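Local coordinates for regulatory protein RecX (Lactobacillus salivarius, PDB 3E3V), which probably modulates the activity of the recombinase RecA, and is seen here as a piece holding its three three-helix domains, at residues D15-G20 / E49-E54; L25-Y30 / E39-S44; R33-V38 / E54-L59; E72-T77 / L91-K96; S145-G150 / D154-I159. One frame throughout, in Å; residues are numbered along the deposited sequence.

Contact 1: D15-G20 / E49-E54; sequences DDISKG and EDYISE
I17 packs against the ring of Y51, and this pair is the tight part of the contact. CG1 of I17 lies 3.5 Å from CD1 of Y51. CD1 of I17 lies 3.6 Å from the same Y51 atom, so both carbons of the longer branch meet one corner of the ring. In I17, CG1 points anti to the carbonyl carbon (chi1 -56°), which carries the branch to the ring although the bond from CA to CB does not aim there. On the other ring carbon next to CG, D16 comes close. Its OD1 is 3.3 Å from CD2 of Y51, and the carboxylate plane stands 78° from the ring plane. This is a touch on ring carbons, not a hydrogen bond.

The looser side belongs to E54. Its extended chain brings OE1 to 3.7 Å from CD1 of I17, while the residue as a whole stays exposed. Across the contact, the two carboxylate oxygens of E54 lie against the I17 methyls CD1 and CG2. I52 points away from helix 14-29 and packs on L42 and I47. The contact joins helix 14-29 to helix 49-61; the axes of the two short segments approach to 9.9 Å and cross at -49°. It is a surface helix-helix crossing near the N-terminal end of this RecX piece, reaching its first three-helix domain.

Contact 2: L25-Y30 / E39-S44; sequences LNYLSY and EDKLRS
Y27 sits on helix 14-29 and faces K41, in the non-helical chain after helix 35-39, with their CA atoms 8.7 Å apart. D40 is the residue where the chain leaves helical angles. The side chains of Y27 and K41 carry the whole contact. CG of K41 lies over one face of the Y27 ring, 3.8 Å from its centroid and 16° off the ring normal. This is a CH-pi contact. The lysine carbon is displaced toward the rim, and stands 3.7 Å from CD2 of Y27. CB of K41 adds a second touch, 3.8 Å from CE2 of Y27. In K41, CG stands anti to the backbone N (chi1 161°), which lays it on the ring, and the bend at chi2 (54°) leads the rest of the chain and the amine away. NZ of K41 ends 5.9 Å from the ring centroid, so any cation-pi attraction is weak at most.

The ring is also packed by R33 and V38, and its hydroxyl makes a weak hydrogen bond with the carbonyl O of E37. Replacing Y27 with an alanine would probably leave the lysine methylenes without the face they lie on and free the K41 chain to turn. The chemistry is that of an aliphatic lysine stem on an aromatic face. Dispersion and CH-pi attraction hold the pair, and the charge of K41 probably adds little.

Contact 3: R33-V38 / E54-L59; sequences RTRKEV and EIINKL
R35 and V38 pack on I56, joining helix 35-39 to helix 49-61 inside the first three-helix domain, of the helix-turn-helix clan. CG2 of I56 lies over one face of the R35 guanidinium, 3.5 Å from NE of R35. The arginine chain is extended from CG to NE (chi2 and chi3 both 176°), so its stem passes the methyl, with CG of R35 3.9 Å from CG2 of I56. On the other branch, CD1 of I56 meets CG1 of V38 at 3.9 Å, and the two side chains lie alongside, pointing opposite ways. L59 comes in more loosely, its CD1 4.2 Å from CG1 of V38.

Farther out, E39 forms a salt bridge with NE of R35, which probably helps hold the guanidinium there. A leucine in place of R35 would probably leave E39 without its charged mate and I56 CG2 without the guanidinium face. A capping box of T34 and E37 starts the helix, and OG1 of T34 is hydrogen-bonded to the backbone O of K96. Within the box, N of E37 donates to OG1 of T34 at 3.0 Å, and N of T34 to the anti lone pair of E37 OE1 at 2.9 Å.

Contact 4: E72-T77 / L91-K96; sequences ESYVRT and LNLSKK
Y74 reaches from helix 67-81 to L93 and N92 on helix 86-94, and these three residues bury most of the surface. The tyrosine has its CG anti to the backbone N (chi1 -178°), which stretches the ring across to the other helix. At the near end of the ring, L93 is the partner. CD2 of L93 is 3.4 Å from CD2 of Y74, and CG of L93 is 3.6 Å from the same ring atom. The leucine runs beside the tyrosine and heads the other way.

At the far end stands N92. Its CB is 3.7 Å from CZ of Y74, and its amide nitrogen ND2 lies 2.8 Å from OH of Y74. N92 donates there in a weak hydrogen bond, because the N-H...O angle is only 120°. The amide plane stands 81° from the ring plane.

V75 adds a looser touch on the other methyl of L93, with CG2 of V75 4.2 Å from CD1 of L93. L93 also packs on A103 and A71, which sets it in the core of the second three-helix domain. N92 touches M78. The chemistry divides along the ring: apolar at its inner end, polar at the hydroxyl. The bent bond suggests that packing does more than the hydrogen bond to hold this pair of helices.

Contact 5: S145-G150 / D154-I159; sequences SLLTKG and DIIDTI
CG of L146 and CG1 of I156 both stand anti to the carbonyl carbon (chi1 -68° and -66°), and this sends the chains across the interface between helices 135-148 and 153-165. CD1 of I156 lies 3.7 Å from CB of L146. The same methyl also meets L147, whose CD2 is 3.5 Å away from CD1 of I156, the two side chains being nearly perpendicular. The I156 methyl is thus held between two consecutive leucines. L146 goes on to I159 tip to tip, with its CD1 4.0 Å from CD1 of I159. CG2 of I159 stands 4.1 Å from that same CD1 of L146. Every touching atom is carbon, and three of the four residues are buried.

F151 packs on both L146 and I156, from the short turn between the helices. That turn begins at G150, which has positive phi and ends helix 135-148 in a Schellman motif. A side chain at those backbone angles would jam against the carbonyl O of K149. The arrangement is a pair of consecutive helices joined by a tight turn with an apolar interface, part of the third three-helix domain of RecX, in the helix-turn-helix clan.

How the contacts relate
Contacts 1, 2 and 3 cluster at one end of the elongated chain. The centres of contacts 2 and 3 are about 8 Å apart, and the centre of contact 1 lies about 11 Å from that of contact 3 and about 12 Å from that of contact 2. A salt bridge ties contacts 1 and 2: OE2 of E49 is 2.6 Å from NH2 of R43. Contacts 1 and 3 share E54. Contact 3 reaches the second domain at contact 4 through a salt bridge, OE2 of E37 lying 3.1 Å from NZ of K96. Contact 5 lies apart in the third domain, about 19 Å between centres from contact 4 and 46 Å from contact 1.

Contact 1: D15-G20 / E49-E54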
# COMPACT_ATOMS: atom_id res chain seq x y z
N ASP A 15 -30.87 13.43 13.93
CA ASP A 15 -30.86 13.25 12.49
C ASP A 15 -29.44 13.48 11.99
O ASP A 15 -29.13 13.24 10.82
CB ASP A 15 -31.81 14.24 11.82
CG ASP A 15 -31.31 15.66 11.91
OD1 ASP A 15 -31.27 16.21 13.04
OD2 ASP A 15 -30.95 16.24 10.86
N ASP A 16 -28.59 13.96 12.89
CA ASP A 16 -27.20 14.24 12.57
C ASP A 16 -26.45 12.92 12.46
O ASP A 16 -25.78 12.64 11.47
CB ASP A 16 -26.58 15.08 13.69
CG ASP A 16 -25.42 15.94 13.20
OD1 ASP A 16 -24.62 16.40 14.05
OD2 ASP A 16 -25.32 16.15 11.97
N ILE A 17 -26.57 12.10 13.50
CA ILE A 17 -25.92 10.80 13.55
C ILE A 17 -26.46 9.93 12.41
O ILE A 17 -25.75 9.10 11.84
CB ILE A 17 -26.19 10.13 14.92
CG1 ILE A 17 -25.71 11.06 16.04
CG2 ILE A 17 -25.47 8.80 15.01
CD1 ILE A 17 -26.06 10.59 17.44
N SER A 18 -27.72 10.15 12.06
CA SER A 18 -28.38 9.41 11.00
C SER A 18 -27.78 9.74 9.64
O SER A 18 -27.45 8.85 8.86
CB SER A 18 -29.87 9.74 11.00
OG SER A 18 -30.51 9.14 9.88
N LYS A 19 -27.65 11.03 9.35
CA LYS A 19 -27.07 11.44 8.08
C LYS A 19 -25.63 10.93 8.02
O LYS A 19 -25.12 10.61 6.95
CB LYS A 19 -27.10 12.97 7.94
CG LYS A 19 -28.50 13.57 7.96
CD LYS A 19 -28.47 15.09 7.81
CE LYS A 19 -28.54 15.52 6.35
NZ LYS A 19 -29.86 15.16 5.74
N GLY A 20 -24.99 10.87 9.18
CA GLY A 20 -23.62 10.40 9.26
C GLY A 20 -23.49 8.93 8.90
O GLY A 20 -22.59 8.54 8.16
N GLU A 49 -17.15 15.89 16.06
CA GLU A 49 -16.31 14.80 16.56
C GLU A 49 -17.04 13.96 17.59
O GLU A 49 -16.73 12.79 17.79
CB GLU A 49 -15.04 15.38 17.19
CG GLU A 49 -13.79 15.20 16.34
CD GLU A 49 -13.95 15.77 14.94
OE1 GLU A 49 -14.18 16.99 14.82
OE2 GLU A 49 -13.83 14.99 13.97
N ASP A 50 -18.02 14.57 18.25
CA ASP A 50 -18.81 13.89 19.26
C ASP A 50 -19.53 12.72 18.60
O ASP A 50 -19.59 11.61 19.13
CB ASP A 50 -19.85 14.85 19.85
CG ASP A 50 -19.30 16.25 20.07
OD1 ASP A 50 -18.96 16.92 19.08
OD2 ASP A 50 -19.21 16.67 21.25
N TYR A 51 -20.07 12.99 17.41
CA TYR A 51 -20.83 12.01 16.65
C TYR A 51 -20.00 11.13 15.70
O TYR A 51 -20.31 9.95 15.52
CB TYR A 51 -21.93 12.74 15.87
CG TYR A 51 -22.82 13.58 16.76
CD1 TYR A 51 -23.48 13.02 17.86
CD2 TYR A 51 -23.01 14.94 16.51
CE1 TYR A 51 -24.30 13.78 18.68
CE2 TYR A 51 -23.83 15.72 17.32
CZ TYR A 51 -24.47 15.13 18.41
OH TYR A 51 -25.29 15.88 19.22
N ILE A 52 -18.95 11.70 15.10
CA ILE A 52 -18.10 10.94 14.20
C ILE A 52 -17.54 9.72 14.92
O ILE A 52 -17.54 8.61 14.40
CB ILE A 52 -16.92 11.80 13.68
CG1 ILE A 52 -17.44 12.81 12.66
CG2 ILE A 52 -15.85 10.91 13.07
CD1 ILE A 52 -16.36 13.69 12.07
N SER A 53 -17.06 9.95 16.14
CA SER A 53 -16.50 8.88 16.95
C SER A 53 -17.51 7.78 17.24
O SER A 53 -17.15 6.60 17.27
CB SER A 53 -15.99 9.45 18.27
OG SER A 53 -15.55 8.40 19.11
N GLU A 54 -18.76 8.16 17.47
CA GLU A 54 -19.80 7.18 17.75
C GLU A 54 -20.03 6.33 16.50
O GLU A 54 -20.11 5.10 16.57
CB GLU A 54 -21.10 7.89 18.15
CG GLU A 54 -22.22 6.95 18.60
CD GLU A 54 -23.55 7.68 18.78
OE1 GLU A 54 -23.57 8.74 19.44
OE2 GLU A 54 -24.57 7.18 18.26

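Contact 2: L25-Y30 / E39-S44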
# COMPACT_ATOMS: atom_id res chain seq x y z
N LEU A 25 -22.11 4.47 4.84
CA LEU A 25 -22.38 3.25 4.09
C LEU A 25 -22.40 3.44 2.58
O LEU A 25 -22.22 2.49 1.83
CB LEU A 25 -23.67 2.58 4.57
CG LEU A 25 -23.38 1.65 5.76
CD1 LEU A 25 -23.32 2.46 7.05
CD2 LEU A 25 -24.43 0.57 5.85
N ASN A 26 -22.62 4.67 2.13
CA ASN A 26 -22.62 4.96 0.69
C ASN A 26 -21.16 4.86 0.25
O ASN A 26 -20.82 4.15 -0.70
CB ASN A 26 -23.13 6.37 0.41
CG ASN A 26 -24.64 6.50 0.51
OD1 ASN A 26 -25.19 7.60 0.38
ND2 ASN A 26 -25.32 5.38 0.73
N TYR A 27 -20.33 5.60 0.97
CA TYR A 27 -18.89 5.70 0.77
C TYR A 27 -18.15 4.35 0.86
O TYR A 27 -17.10 4.16 0.24
CB TYR A 27 -18.36 6.70 1.81
CG TYR A 27 -16.91 7.13 1.70
CD1 TYR A 27 -16.39 7.64 0.51
CD2 TYR A 27 -16.09 7.12 2.83
CE1 TYR A 27 -15.08 8.13 0.44
CE2 TYR A 27 -14.79 7.61 2.78
CZ TYR A 27 -14.29 8.11 1.58
OH TYR A 27 -13.00 8.60 1.53
N LEU A 28 -18.70 3.41 1.63
CA LEU A 28 -18.09 2.10 1.81
C LEU A 28 -18.63 0.99 0.90
O LEU A 28 -17.90 0.04 0.59
CB LEU A 28 -18.24 1.64 3.27
CG LEU A 28 -17.53 2.39 4.39
CD1 LEU A 28 -18.11 1.95 5.72
CD2 LEU A 28 -16.03 2.11 4.35
N SER A 29 -19.90 1.08 0.49
CA SER A 29 -20.50 0.05 -0.37
C SER A 29 -19.68 -0.14 -1.64
O SER A 29 -19.53 -1.25 -2.14
CB SER A 29 -21.95 0.42 -0.73
OG SER A 29 -22.01 1.63 -1.46
N TYR A 30 -19.15 0.96 -2.15
CA TYR A 30 -18.34 0.91 -3.35
C TYR A 30 -16.96 0.34 -2.98
O TYR A 30 -16.76 -0.87 -2.99
CB TYR A 30 -18.20 2.30 -3.95
N GLU A 39 -13.30 8.80 8.70
CA GLU A 39 -13.17 9.70 9.84
C GLU A 39 -13.20 11.17 9.40
O GLU A 39 -13.72 12.02 10.12
CB GLU A 39 -11.89 9.38 10.58
CG GLU A 39 -11.98 9.55 12.07
CD GLU A 39 -10.95 8.72 12.80
OE1 GLU A 39 -9.74 8.83 12.46
OE2 GLU A 39 -11.35 7.96 13.70
N ASP A 40 -12.62 11.47 8.24
CA ASP A 40 -12.68 12.84 7.75
C ASP A 40 -13.35 12.91 6.38
O ASP A 40 -12.82 13.46 5.42
CB ASP A 40 -11.30 13.54 7.76
CG ASP A 40 -10.22 12.76 7.04
OD1 ASP A 40 -10.43 12.37 5.87
OD2 ASP A 40 -9.15 12.56 7.65
N LYS A 41 -14.53 12.29 6.32
CA LYS A 41 -15.39 12.30 5.14
C LYS A 41 -16.72 12.67 5.76
O LYS A 41 -17.64 13.14 5.08
CB LYS A 41 -15.48 10.91 4.50
CG LYS A 41 -16.68 10.75 3.56
CD LYS A 41 -16.73 11.84 2.48
CE LYS A 41 -18.00 11.72 1.62
NZ LYS A 41 -18.14 12.82 0.61
N LEU A 42 -16.80 12.45 7.07
CA LEU A 42 -17.98 12.78 7.85
C LEU A 42 -17.86 14.27 8.13
O LEU A 42 -18.84 14.94 8.46
CB LEU A 42 -18.00 11.99 9.16
CG LEU A 42 -18.05 10.46 9.05
CD1 LEU A 42 -17.97 9.82 10.43
CD2 LEU A 42 -19.33 10.04 8.34
N ARG A 43 -16.64 14.78 7.99
CA ARG A 43 -16.35 16.19 8.20
C ARG A 43 -16.72 16.98 6.94
O ARG A 43 -16.91 18.19 6.99
CB ARG A 43 -14.87 16.36 8.54
CG ARG A 43 -14.53 15.89 9.95
CD ARG A 43 -13.05 15.54 10.09
NE ARG A 43 -12.69 15.33 11.48
CZ ARG A 43 -11.62 14.64 11.89
NH1 ARG A 43 -10.81 14.08 11.00
NH2 ARG A 43 -11.37 14.51 13.19
N SER A 44 -16.80 16.27 5.81
CA SER A 44 -17.17 16.88 4.54
C SER A 44 -18.66 17.16 4.57
O SER A 44 -19.23 17.72 3.62
CB SER A 44 -16.88 15.93 3.38
OG SER A 44 -15.51 15.57 3.33

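Contact 3: R33-V38 / E54-L59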
# COMPACT_ATOMS: atom_id res chain seq x y z
N ARG A 33 -12.35 1.52 2.59
CA ARG A 33 -11.81 2.79 3.08
C ARG A 33 -11.12 2.65 4.44
O ARG A 33 -11.56 1.85 5.28
CB ARG A 33 -12.94 3.83 3.22
CG ARG A 33 -13.71 4.12 1.94
CD ARG A 33 -12.82 4.79 0.91
NE ARG A 33 -13.54 5.12 -0.32
CZ ARG A 33 -12.94 5.45 -1.46
NH1 ARG A 33 -11.62 5.50 -1.54
NH2 ARG A 33 -13.68 5.73 -2.54
N THR A 34 -10.05 3.42 4.65
CA THR A 34 -9.33 3.36 5.92
C THR A 34 -10.21 4.09 6.91
O THR A 34 -11.13 4.80 6.51
CB THR A 34 -7.97 4.12 5.89
OG1 THR A 34 -8.21 5.52 5.79
CG2 THR A 34 -7.09 3.66 4.73
N ARG A 35 -9.93 3.91 8.19
CA ARG A 35 -10.70 4.58 9.23
C ARG A 35 -10.64 6.09 9.01
O ARG A 35 -11.67 6.76 9.01
CB ARG A 35 -10.13 4.24 10.61
CG ARG A 35 -10.73 5.06 11.75
CD ARG A 35 -10.22 4.61 13.11
NE ARG A 35 -10.74 5.47 14.17
CZ ARG A 35 -10.70 5.17 15.47
NH1 ARG A 35 -10.16 4.02 15.88
NH2 ARG A 35 -11.19 6.02 16.36
N LYS A 36 -9.43 6.61 8.81
CA LYS A 36 -9.24 8.04 8.61
C LYS A 36 -9.98 8.59 7.38
O LYS A 36 -10.46 9.72 7.40
CB LYS A 36 -7.75 8.37 8.52
CG LYS A 36 -7.43 9.81 8.88
CD LYS A 36 -6.05 10.22 8.41
CE LYS A 36 -5.79 11.70 8.68
NZ LYS A 36 -4.50 12.15 8.08
N GLU A 37 -10.06 7.80 6.31
CA GLU A 37 -10.77 8.24 5.10
C GLU A 37 -12.24 8.52 5.42
O GLU A 37 -12.84 9.45 4.89
CB GLU A 37 -10.70 7.18 4.00
CG GLU A 37 -9.45 7.23 3.14
CD GLU A 37 -9.51 6.22 2.01
OE1 GLU A 37 -9.59 5.01 2.31
OE2 GLU A 37 -9.48 6.63 0.83
N VAL A 38 -12.82 7.69 6.28
CA VAL A 38 -14.21 7.85 6.68
C VAL A 38 -14.26 8.90 7.79
O VAL A 38 -15.12 9.76 7.80
CB VAL A 38 -14.82 6.53 7.22
CG1 VAL A 38 -16.28 6.72 7.58
CG2 VAL A 38 -14.68 5.43 6.19
N GLU A 54 -18.76 8.16 17.47
CA GLU A 54 -19.80 7.18 17.75
C GLU A 54 -20.03 6.33 16.50
O GLU A 54 -20.11 5.10 16.57
CB GLU A 54 -21.10 7.89 18.15
CG GLU A 54 -22.22 6.95 18.60
CD GLU A 54 -23.55 7.68 18.78
OE1 GLU A 54 -23.57 8.74 19.44
OE2 GLU A 54 -24.57 7.18 18.26
N ILE A 55 -20.11 6.99 15.36
CA ILE A 55 -20.32 6.33 14.07
C ILE A 55 -19.15 5.40 13.72
O ILE A 55 -19.36 4.25 13.33
CB ILE A 55 -20.50 7.38 12.96
CG1 ILE A 55 -21.74 8.22 13.26
CG2 ILE A 55 -20.66 6.69 11.59
CD1 ILE A 55 -21.99 9.34 12.27
N ILE A 56 -17.93 5.90 13.88
CA ILE A 56 -16.73 5.13 13.58
C ILE A 56 -16.61 3.84 14.41
O ILE A 56 -16.30 2.79 13.87
CB ILE A 56 -15.44 5.97 13.77
CG1 ILE A 56 -15.44 7.15 12.80
CG2 ILE A 56 -14.20 5.10 13.57
CD1 ILE A 56 -15.45 6.76 11.34
N ASN A 57 -16.83 3.94 15.72
CA ASN A 57 -16.74 2.77 16.58
C ASN A 57 -17.77 1.72 16.21
O ASN A 57 -17.50 0.52 16.23
CB ASN A 57 -16.92 3.16 18.04
CG ASN A 57 -15.73 3.90 18.59
OD1 ASN A 57 -14.59 3.44 18.47
ND2 ASN A 57 -15.97 5.05 19.20
N LYS A 58 -18.97 2.18 15.88
CA LYS A 58 -20.04 1.28 15.48
C LYS A 58 -19.63 0.58 14.19
O LYS A 58 -19.77 -0.64 14.06
CB LYS A 58 -21.34 2.07 15.27
CG LYS A 58 -22.53 1.23 14.81
CD LYS A 58 -22.75 0.04 15.72
CE LYS A 58 -24.20 -0.40 15.68
NZ LYS A 58 -25.10 0.69 16.16
N LEU A 59 -19.12 1.35 13.23
CA LEU A 59 -18.68 0.77 11.97
C LEU A 59 -17.55 -0.23 12.18
O LEU A 59 -17.48 -1.26 11.50
CB LEU A 59 -18.22 1.87 11.01
CG LEU A 59 -19.30 2.85 10.57
CD1 LEU A 59 -18.70 3.88 9.60
CD2 LEU A 59 -20.44 2.10 9.90

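Contact 4: E72-T77 / L91-K96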
# COMPACT_ATOMS: atom_id res chain seq x y z
N GLU A 72 -3.92 -5.12 4.31
CA GLU A 72 -3.57 -6.39 3.72
C GLU A 72 -3.99 -6.53 2.26
O GLU A 72 -3.24 -7.05 1.43
CB GLU A 72 -4.13 -7.55 4.55
CG GLU A 72 -3.15 -8.04 5.60
CD GLU A 72 -3.73 -9.10 6.51
OE1 GLU A 72 -4.47 -9.98 6.01
OE2 GLU A 72 -3.44 -9.07 7.72
N SER A 73 -5.20 -6.09 1.93
CA SER A 73 -5.67 -6.19 0.56
C SER A 73 -4.89 -5.21 -0.33
O SER A 73 -4.60 -5.52 -1.49
CB SER A 73 -7.17 -5.89 0.50
OG SER A 73 -7.43 -4.60 1.00
N TYR A 74 -4.55 -4.05 0.21
CA TYR A 74 -3.78 -3.09 -0.57
C TYR A 74 -2.45 -3.74 -0.94
O TYR A 74 -2.05 -3.72 -2.10
CB TYR A 74 -3.52 -1.80 0.21
CG TYR A 74 -2.75 -0.77 -0.60
CD1 TYR A 74 -3.33 -0.17 -1.73
CD2 TYR A 74 -1.43 -0.44 -0.29
CE1 TYR A 74 -2.61 0.73 -2.52
CE2 TYR A 74 -0.70 0.46 -1.08
CZ TYR A 74 -1.29 1.03 -2.19
OH TYR A 74 -0.58 1.88 -2.99
N VAL A 75 -1.78 -4.32 0.06
CA VAL A 75 -0.49 -4.99 -0.15
C VAL A 75 -0.60 -6.11 -1.18
O VAL A 75 0.25 -6.24 -2.07
CB VAL A 75 0.05 -5.57 1.20
CG1 VAL A 75 1.16 -6.61 0.94
CG2 VAL A 75 0.59 -4.44 2.06
N ARG A 76 -1.65 -6.92 -1.09
CA ARG A 76 -1.83 -8.00 -2.05
C ARG A 76 -2.04 -7.41 -3.44
O ARG A 76 -1.49 -7.88 -4.43
CB ARG A 76 -3.03 -8.87 -1.64
CG ARG A 76 -2.81 -9.66 -0.35
CD ARG A 76 -3.79 -10.83 -0.22
NE ARG A 76 -3.47 -11.73 0.90
CZ ARG A 76 -3.92 -11.56 2.14
NH1 ARG A 76 -4.72 -10.54 2.42
NH2 ARG A 76 -3.57 -12.41 3.10
N THR A 77 -2.86 -6.37 -3.53
CA THR A 77 -3.10 -5.72 -4.80
C THR A 77 -1.80 -5.22 -5.44
O THR A 77 -1.51 -5.55 -6.59
CB THR A 77 -4.09 -4.55 -4.62
OG1 THR A 77 -5.38 -5.09 -4.28
CG2 THR A 77 -4.21 -3.73 -5.92
N LEU A 91 4.49 3.96 2.16
CA LEU A 91 4.17 5.38 2.15
C LEU A 91 2.80 5.59 1.52
O LEU A 91 2.12 6.56 1.85
CB LEU A 91 5.25 6.19 1.42
CG LEU A 91 5.42 6.21 -0.10
CD1 LEU A 91 4.37 7.11 -0.75
CD2 LEU A 91 6.81 6.74 -0.42
N ASN A 92 2.37 4.70 0.62
CA ASN A 92 1.04 4.85 0.03
C ASN A 92 0.03 4.59 1.15
O ASN A 92 -0.96 5.32 1.30
CB ASN A 92 0.83 3.87 -1.13
CG ASN A 92 1.61 4.26 -2.37
OD1 ASN A 92 1.97 5.41 -2.55
ND2 ASN A 92 1.87 3.29 -3.23
N LEU A 93 0.30 3.56 1.94
CA LEU A 93 -0.55 3.22 3.07
C LEU A 93 -0.59 4.38 4.07
O LEU A 93 -1.65 4.72 4.60
CB LEU A 93 -0.02 1.95 3.76
CG LEU A 93 -0.27 0.66 2.96
CD1 LEU A 93 0.56 -0.49 3.50
CD2 LEU A 93 -1.75 0.34 3.03
N SER A 94 0.57 4.98 4.35
CA SER A 94 0.63 6.11 5.29
C SER A 94 -0.18 7.30 4.77
O SER A 94 -0.79 8.02 5.55
CB SER A 94 2.07 6.59 5.50
OG SER A 94 2.85 5.62 6.16
N LYS A 95 -0.17 7.49 3.46
CA LYS A 95 -0.91 8.59 2.84
C LYS A 95 -2.41 8.37 2.89
O LYS A 95 -3.19 9.27 2.59
CB LYS A 95 -0.45 8.78 1.40
CG LYS A 95 0.88 9.50 1.27
CD LYS A 95 1.47 9.36 -0.14
CE LYS A 95 0.50 9.83 -1.22
NZ LYS A 95 0.17 11.28 -1.08
N LYS A 96 -2.82 7.17 3.28
CA LYS A 96 -4.24 6.82 3.38
C LYS A 96 -4.68 6.81 4.84
O LYS A 96 -5.85 6.55 5.15
CB LYS A 96 -4.49 5.44 2.77
CG LYS A 96 -4.50 5.41 1.26
CD LYS A 96 -5.79 6.03 0.72
CE LYS A 96 -5.88 5.93 -0.79
NZ LYS A 96 -7.20 6.43 -1.29

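Contact 5: S145-G150 / D154-I159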
# COMPACT_ATOMS: atom_id res chain seq x y z
N SER A 145 16.77 2.08 -10.31
CA SER A 145 15.35 1.95 -10.62
C SER A 145 14.62 1.20 -9.49
O SER A 145 13.55 1.62 -9.04
CB SER A 145 15.18 1.22 -11.96
OG SER A 145 13.81 1.10 -12.29
N LEU A 146 15.20 0.08 -9.05
CA LEU A 146 14.60 -0.72 -7.99
C LEU A 146 14.53 0.04 -6.65
O LEU A 146 13.59 -0.14 -5.88
CB LEU A 146 15.38 -2.03 -7.80
CG LEU A 146 15.28 -3.02 -8.96
CD1 LEU A 146 16.30 -4.14 -8.81
CD2 LEU A 146 13.88 -3.57 -9.00
N LEU A 147 15.54 0.88 -6.38
CA LEU A 147 15.55 1.68 -5.16
C LEU A 147 14.41 2.68 -5.16
O LEU A 147 13.69 2.81 -4.18
CB LEU A 147 16.87 2.45 -4.99
CG LEU A 147 18.09 1.73 -4.43
CD1 LEU A 147 19.26 2.68 -4.44
CD2 LEU A 147 17.82 1.24 -3.00
N THR A 148 14.23 3.40 -6.27
CA THR A 148 13.16 4.39 -6.34
C THR A 148 11.77 3.74 -6.28
O THR A 148 10.78 4.41 -5.96
CB THR A 148 13.29 5.27 -7.62
OG1 THR A 148 13.19 4.45 -8.79
CG2 THR A 148 14.62 5.98 -7.63
N LYS A 149 11.71 2.45 -6.57
CA LYS A 149 10.46 1.70 -6.52
C LYS A 149 10.16 1.15 -5.12
O LYS A 149 9.11 0.56 -4.90
CB LYS A 149 10.47 0.56 -7.54
CG LYS A 149 10.12 1.01 -8.94
CD LYS A 149 10.19 -0.14 -9.93
CE LYS A 149 10.21 0.39 -11.36
NZ LYS A 149 9.07 1.31 -11.62
N GLY A 150 11.09 1.31 -4.19
CA GLY A 150 10.83 0.83 -2.84
C GLY A 150 11.50 -0.44 -2.34
O GLY A 150 11.26 -0.83 -1.21
N ASP A 154 19.42 -5.02 0.32
CA ASP A 154 19.62 -6.47 0.38
C ASP A 154 18.81 -7.21 -0.67
O ASP A 154 19.32 -8.11 -1.33
CB ASP A 154 19.27 -7.02 1.77
CG ASP A 154 20.20 -6.50 2.87
OD1 ASP A 154 21.31 -6.02 2.55
OD2 ASP A 154 19.81 -6.57 4.05
N ILE A 155 17.55 -6.83 -0.81
CA ILE A 155 16.67 -7.46 -1.80
C ILE A 155 17.23 -7.23 -3.21
O ILE A 155 17.20 -8.13 -4.05
CB ILE A 155 15.23 -6.89 -1.69
CG1 ILE A 155 14.60 -7.37 -0.38
CG2 ILE A 155 14.36 -7.35 -2.86
CD1 ILE A 155 14.38 -8.88 -0.33
N ILE A 156 17.73 -6.03 -3.45
CA ILE A 156 18.30 -5.65 -4.74
C ILE A 156 19.58 -6.46 -5.03
O ILE A 156 19.80 -6.92 -6.16
CB ILE A 156 18.57 -4.11 -4.79
CG1 ILE A 156 17.23 -3.36 -4.72
CG2 ILE A 156 19.31 -3.72 -6.06
CD1 ILE A 156 17.36 -1.85 -4.67
N ASP A 157 20.41 -6.67 -4.02
CA ASP A 157 21.64 -7.45 -4.19
C ASP A 157 21.29 -8.89 -4.58
O ASP A 157 21.96 -9.51 -5.39
CB ASP A 157 22.46 -7.47 -2.90
CG ASP A 157 23.15 -6.16 -2.63
OD1 ASP A 157 23.37 -5.40 -3.59
OD2 ASP A 157 23.48 -5.89 -1.45
N THR A 158 20.24 -9.41 -3.97
CA THR A 158 19.80 -10.77 -4.28
C THR A 158 19.23 -10.81 -5.70
O THR A 158 19.42 -11.79 -6.42
CB THR A 158 18.75 -11.22 -3.25
OG1 THR A 158 19.32 -11.13 -1.94
CG2 THR A 158 18.29 -12.67 -3.51
N ILE A 159 18.55 -9.75 -6.10
CA ILE A 159 17.99 -9.68 -7.45
C ILE A 159 19.13 -9.66 -8.47
O ILE A 159 19.08 -10.36 -9.49
CB ILE A 159 17.13 -8.41 -7.63
CG1 ILE A 159 15.81 -8.56 -6.85
CG2 ILE A 159 16.89 -8.14 -9.11
CD1 ILE A 159 15.04 -7.24 -6.66